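Local coordinates for capsid polyprotein (Turkey astrovirus 2, PDB 3TS3), which builds the icosahedral astrovirus capsid, the part given here being the projection domain that forms the spike on the virion surface, at the interface of chains A and B. Residues are numbered along the deposited sequence; one frame, centred on the assembly and turned at random. Chains: chain A/B, Capsid polyprotein.

Contact 1: the interface of chains A and B. Residues chain A 12, 14, 19, 99-101, 104; chain B 3-4.
The N-terminal segment of chain B, extended at B:Leu4 (phi -117°, psi 138°) after a turned B:Tyr3, runs past A:Gln12 in the astrovirus capsid spike domain and offers it main-chain groups to bind. The amide of A:Gln12 suits this place because it can accept and donate at once. Its oxygen OE1 takes the backbone N of B:Leu4 at 2.9 Å, in the carbonyl plane on a lone pair, and also the N of B:Tyr3, which is tilted from that plane. Its NE2 gives a nearly straight bond to the carbonyl O of B:Leu4 at 3.2 Å. With CG anti to the backbone N (chi1 179°) and the chain extended beyond it, the amide is carried out to this segment. OE1 also lies over one face of the B:Tyr3 ring, toward the rim. B:Leu4 points its CD1 branch into chain A, tip to tip with A:Thr104, whose CG2 lies 3.8 Å from that CD1. The methyl CG2 of A:Thr14 meets the same branch. Each threonine turns a methyl to leucine while its hydroxyl OG1 bonds to A:Gln100 OE1, which thereby holds both rotations. A:Tyr19 OH, near B:Leu4 CB, is tied to A:Met99 O at 2.7 Å.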
# COMPACT_ATOMS: atom_id res chain seq x y z
N GLN A 12 5.76 19.52 7.69
CA GLN A 12 7.05 19.34 8.33
C GLN A 12 8.14 19.39 7.27
O GLN A 12 7.94 18.93 6.16
CB GLN A 12 7.10 17.98 9.02
CG GLN A 12 8.42 17.71 9.70
CD GLN A 12 8.68 16.24 9.92
OE1 GLN A 12 7.93 15.55 10.59
NE2 GLN A 12 9.78 15.76 9.36
N THR A 14 11.11 18.09 5.30
CA THR A 14 11.77 16.83 5.01
C THR A 14 12.94 17.22 4.11
O THR A 14 12.78 18.04 3.24
CB THR A 14 10.86 15.80 4.34
OG1 THR A 14 10.31 16.34 3.14
CG2 THR A 14 9.73 15.41 5.28
N TYR A 19 15.04 10.16 1.70
CA TYR A 19 16.13 10.34 2.64
C TYR A 19 16.23 9.18 3.63
O TYR A 19 15.29 8.42 3.81
CB TYR A 19 15.99 11.68 3.38
CG TYR A 19 14.68 11.80 4.11
CD1 TYR A 19 13.52 12.19 3.46
CD2 TYR A 19 14.60 11.51 5.46
CE1 TYR A 19 12.33 12.27 4.13
CE2 TYR A 19 13.41 11.59 6.14
CZ TYR A 19 12.27 11.97 5.46
OH TYR A 19 11.08 12.06 6.12
N MET A 99 7.90 8.40 4.70
CA MET A 99 8.87 9.44 4.90
C MET A 99 8.45 10.69 4.15
O MET A 99 9.04 11.72 4.41
CB MET A 99 10.32 9.00 4.58
CG MET A 99 10.53 8.36 3.20
SD MET A 99 10.86 9.60 1.93
CE MET A 99 10.33 8.76 0.44
N GLN A 100 7.34 10.62 3.43
CA GLN A 100 6.65 11.81 2.94
C GLN A 100 5.16 11.61 2.95
O GLN A 100 4.68 10.51 2.79
CB GLN A 100 7.02 12.17 1.48
CG GLN A 100 8.48 12.24 1.16
CD GLN A 100 9.13 13.56 1.53
OE1 GLN A 100 8.49 14.47 2.03
NE2 GLN A 100 10.42 13.65 1.27
N THR A 101 4.44 12.71 3.13
CA THR A 101 3.03 12.77 2.83
C THR A 101 2.99 13.55 1.52
O THR A 101 3.99 14.08 1.09
CB THR A 101 2.22 13.51 3.87
OG1 THR A 101 2.71 14.84 4.00
CG2 THR A 101 2.30 12.82 5.21
N THR A 104 4.08 17.16 2.44
CA THR A 104 5.52 17.36 2.58
C THR A 104 6.25 17.21 1.24
O THR A 104 7.26 17.85 0.98
CB THR A 104 6.17 16.49 3.68
OG1 THR A 104 6.14 15.12 3.29
CG2 THR A 104 5.45 16.66 5.01
N TYR B 3 7.00 14.24 13.00
CA TYR B 3 6.42 12.91 12.89
C TYR B 3 6.95 12.06 11.72
O TYR B 3 6.57 10.93 11.59
CB TYR B 3 4.89 13.01 12.82
CG TYR B 3 4.42 13.86 11.66
CD1 TYR B 3 4.04 13.27 10.47
CD2 TYR B 3 4.38 15.23 11.76
CE1 TYR B 3 3.63 14.03 9.41
CE2 TYR B 3 3.96 16.00 10.70
CZ TYR B 3 3.60 15.39 9.53
OH TYR B 3 3.18 16.17 8.47
N LEU B 4 7.82 12.63 10.89
CA LEU B 4 8.42 11.90 9.77
C LEU B 4 9.93 11.81 9.93
O LEU B 4 10.55 12.79 10.29
CB LEU B 4 8.13 12.59 8.44
CG LEU B 4 6.67 12.74 8.03
CD1 LEU B 4 6.59 13.43 6.68
CD2 LEU B 4 6.00 11.38 7.96
O HOH W 1 1.87 16.29 5.98

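Contact 2: the interface of chains A and B. Residues chain A 206-208; chain B 40, 42, 80, 178-179, 182.
One face of the A:Phe208 ring is covered by B:Gln178, whose CA stands over the ring centre, 3.7 Å from the centroid, in a CH-pi contact of this subunit interface, probably that of the spike dimer. The CG of B:Gln178 adds to this cover near CD2 of the ring, and the glutamine amide plane is turned 55° from the ring plane. A glutamine suits the place because its aliphatic stem can pack on an aromatic face while a polar end lies beyond. At the opposite ortho position, A:Phe208 CD1 meets B:Ala42 CB at 3.9 Å. That small methyl also sits over the rim of the B:Tyr179 ring within its own chain, while B:Leu182 CD2 lies at the ring's edge. A:Val206 uses both branches: CG1, anti to the backbone N (chi1 173°), packs against B:Ala42 CB and B:Tyr179 CB, and CG2 faces B:Leu182 CD2 at 4.1 Å. Between these apolar residues the backbone of A:Gln207 pairs strand-like with chain B: its N donates to B:Pro40 O at 2.9 Å and its O accepts from B:Ala42 N at 2.8 Å. Water 2 joins A:Val206 O to B:Gln178 O. The chain A residues form the C-terminal tail beyond helix 196-202, laid across chain B loops beside strand 76-81.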
# COMPACT_ATOMS: atom_id res chain seq x y z
N VAL A 206 10.12 -5.76 0.40
CA VAL A 206 10.27 -6.29 1.74
C VAL A 206 11.69 -6.03 2.18
O VAL A 206 12.63 -6.25 1.43
CB VAL A 206 10.00 -7.82 1.76
CG1 VAL A 206 10.31 -8.43 3.13
CG2 VAL A 206 8.57 -8.12 1.33
N GLN A 207 11.85 -5.56 3.41
CA GLN A 207 13.18 -5.34 3.97
C GLN A 207 13.73 -6.67 4.50
O GLN A 207 13.04 -7.40 5.18
CB GLN A 207 13.10 -4.32 5.11
CG GLN A 207 14.42 -4.08 5.84
CD GLN A 207 14.27 -3.15 7.03
OE1 GLN A 207 13.24 -3.12 7.68
NE2 GLN A 207 15.32 -2.39 7.31
N PHE A 208 14.98 -6.99 4.16
CA PHE A 208 15.60 -8.22 4.64
C PHE A 208 16.81 -7.92 5.51
O PHE A 208 17.73 -7.25 5.07
CB PHE A 208 16.01 -9.12 3.48
CG PHE A 208 16.36 -10.52 3.91
CD1 PHE A 208 15.38 -11.42 4.24
CD2 PHE A 208 17.68 -10.91 4.01
CE1 PHE A 208 15.69 -12.69 4.65
CE2 PHE A 208 18.00 -12.18 4.42
CZ PHE A 208 17.00 -13.07 4.75
N PRO B 40 7.16 -4.72 5.02
CA PRO B 40 7.43 -5.70 6.07
C PRO B 40 8.92 -5.98 6.19
O PRO B 40 9.69 -5.74 5.27
CB PRO B 40 6.71 -6.96 5.58
CG PRO B 40 5.81 -6.51 4.48
CD PRO B 40 6.47 -5.33 3.87
N ALA B 42 11.73 -8.97 7.02
CA ALA B 42 11.89 -10.40 6.99
C ALA B 42 13.26 -10.78 7.52
O ALA B 42 14.19 -10.00 7.47
CB ALA B 42 11.74 -10.90 5.57
N LEU B 80 6.04 -12.44 8.47
CA LEU B 80 6.69 -11.15 8.29
C LEU B 80 6.35 -10.18 9.41
O LEU B 80 5.29 -10.24 10.00
CB LEU B 80 6.33 -10.55 6.93
CG LEU B 80 6.80 -11.32 5.69
CD1 LEU B 80 6.63 -10.48 4.45
CD2 LEU B 80 8.24 -11.75 5.84
N GLN B 178 16.26 -13.99 0.17
CA GLN B 178 16.33 -12.65 0.72
C GLN B 178 15.02 -11.88 0.49
O GLN B 178 15.00 -10.66 0.57
CB GLN B 178 17.52 -11.88 0.15
CG GLN B 178 18.87 -12.25 0.76
CD GLN B 178 19.49 -13.47 0.12
OE1 GLN B 178 18.84 -14.21 -0.61
NE2 GLN B 178 20.78 -13.69 0.40
N TYR B 179 13.96 -12.60 0.17
CA TYR B 179 12.65 -12.01 -0.10
C TYR B 179 12.66 -11.10 -1.32
O TYR B 179 11.84 -10.21 -1.45
CB TYR B 179 12.03 -11.35 1.15
CG TYR B 179 11.23 -12.34 1.94
CD1 TYR B 179 11.85 -13.22 2.80
CD2 TYR B 179 9.87 -12.46 1.76
CE1 TYR B 179 11.14 -14.15 3.49
CE2 TYR B 179 9.15 -13.40 2.45
CZ TYR B 179 9.79 -14.25 3.32
OH TYR B 179 9.09 -15.20 4.00
N LEU B 182 9.38 -11.27 -3.76
CA LEU B 182 8.05 -10.92 -3.30
C LEU B 182 7.67 -9.48 -3.57
O LEU B 182 8.38 -8.56 -3.18
CB LEU B 182 7.92 -11.24 -1.82
CG LEU B 182 6.53 -11.09 -1.21
CD1 LEU B 182 5.54 -11.89 -2.02
CD2 LEU B 182 6.55 -11.55 0.22
O HOH W 2 13.53 -8.04 -0.35

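Contact 3: the interface of chains A and B. Residues chain A 3, 6, 9-11, 104; chain B 3.
Both A:Tyr3 and B:Tyr3 place CG between the backbone N and the carbonyl carbon (chi1 63° and 58°), with each ring turned broadside to the other tyrosine's CB. In this reciprocal CH-pi contact of what is probably the spike dimer, the two side chains run antiparallel, one beside the other. The CB of B:Tyr3 lies 3.8 Å from the centroid of the A:Tyr3 ring, and the CB of A:Tyr3 is 3.9 Å from the centroid of the B:Tyr3 ring. Each methylene is offset toward the rim, capping the other ring at its CG end, and the two rings point away from each other instead of stacking. Tyrosine suits this place: the flat ring packs on its partner, and the phenol end can reach a polar group farther into the other chain. Along the B:Tyr3 ring, A:Leu6 CD2 approaches CE1 at 3.9 Å, crossing at a slant, and supplies a branched apolar surface. A:Ala9 presents a compact methyl, its CB 3.7 Å from B:Tyr3 CZ, which lets the ring lie against the main chain here. The carbonyl of A:Asp10 meets the ring's edge in plane; the phenol OH of B:Tyr3 donates to A:Asp10 O at 2.6 Å, tilted 26° from the carbonyl plane.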
# COMPACT_ATOMS: atom_id res chain seq x y z
N TYR A 3 -0.78 14.43 14.47
CA TYR A 3 -0.30 14.09 13.13
C TYR A 3 -1.15 12.98 12.51
O TYR A 3 -1.03 12.68 11.34
CB TYR A 3 1.19 13.75 13.10
CG TYR A 3 1.57 12.55 13.91
CD1 TYR A 3 1.59 11.28 13.35
CD2 TYR A 3 1.90 12.67 15.24
CE1 TYR A 3 1.93 10.18 14.08
CE2 TYR A 3 2.24 11.57 15.98
CZ TYR A 3 2.24 10.33 15.39
OH TYR A 3 2.57 9.23 16.13
N LEU A 6 -3.22 11.37 9.08
CA LEU A 6 -2.14 12.01 8.33
C LEU A 6 -2.58 13.15 7.42
O LEU A 6 -1.86 14.11 7.29
CB LEU A 6 -1.30 11.00 7.55
CG LEU A 6 -0.11 10.34 8.25
CD1 LEU A 6 0.65 9.53 7.21
CD2 LEU A 6 0.80 11.37 8.87
N ALA A 9 -2.34 16.28 9.30
CA ALA A 9 -1.07 16.64 9.92
C ALA A 9 -0.52 17.95 9.40
O ALA A 9 -0.67 18.27 8.23
CB ALA A 9 -0.05 15.52 9.73
N ASP A 10 0.12 18.71 10.28
CA ASP A 10 0.76 19.95 9.90
C ASP A 10 2.01 19.66 9.07
O ASP A 10 2.60 18.60 9.18
CB ASP A 10 1.15 20.76 11.13
CG ASP A 10 -0.04 21.36 11.87
OD1 ASP A 10 -1.16 21.37 11.33
OD2 ASP A 10 0.17 21.80 13.00
N ASP A 11 2.40 20.61 8.24
CA ASP A 11 3.55 20.43 7.37
C ASP A 11 4.82 20.29 8.20
O ASP A 11 4.92 20.85 9.28
CB ASP A 11 3.66 21.60 6.39
CG ASP A 11 4.34 21.21 5.08
OD1 ASP A 11 4.89 20.10 5.00
OD2 ASP A 11 4.30 22.01 4.13
N THR A 104 4.08 17.16 2.44
CA THR A 104 5.52 17.36 2.58
C THR A 104 6.25 17.21 1.24
O THR A 104 7.26 17.85 0.98
CB THR A 104 6.17 16.49 3.68
OG1 THR A 104 6.14 15.12 3.29
CG2 THR A 104 5.45 16.66 5.01
N TYR B 3 7.00 14.24 13.00
CA TYR B 3 6.42 12.91 12.89
C TYR B 3 6.95 12.06 11.72
O TYR B 3 6.57 10.93 11.59
CB TYR B 3 4.89 13.01 12.82
CG TYR B 3 4.42 13.86 11.66
CD1 TYR B 3 4.04 13.27 10.47
CD2 TYR B 3 4.38 15.23 11.76
CE1 TYR B 3 3.63 14.03 9.41
CE2 TYR B 3 3.96 16.00 10.70
CZ TYR B 3 3.60 15.39 9.53
OH TYR B 3 3.18 16.17 8.47

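Contact 1 and contact 3 are neighbours, their C-alpha centres about 8 Å apart, and share A:Thr104 and B:Tyr3, so they make one continuous surface around the N-terminal segments. Contact 2 lies about 23 Å from contact 1 and about 28 Å from contact 3, and shares no residue with either. There the C-terminal tail of chain A crosses to chain B. Because the interface is two-fold symmetric, every contact has a twin with the chains exchanged. Both ends of the domain thus take part in pairing, which is consistent with a dimeric spike on the capsid.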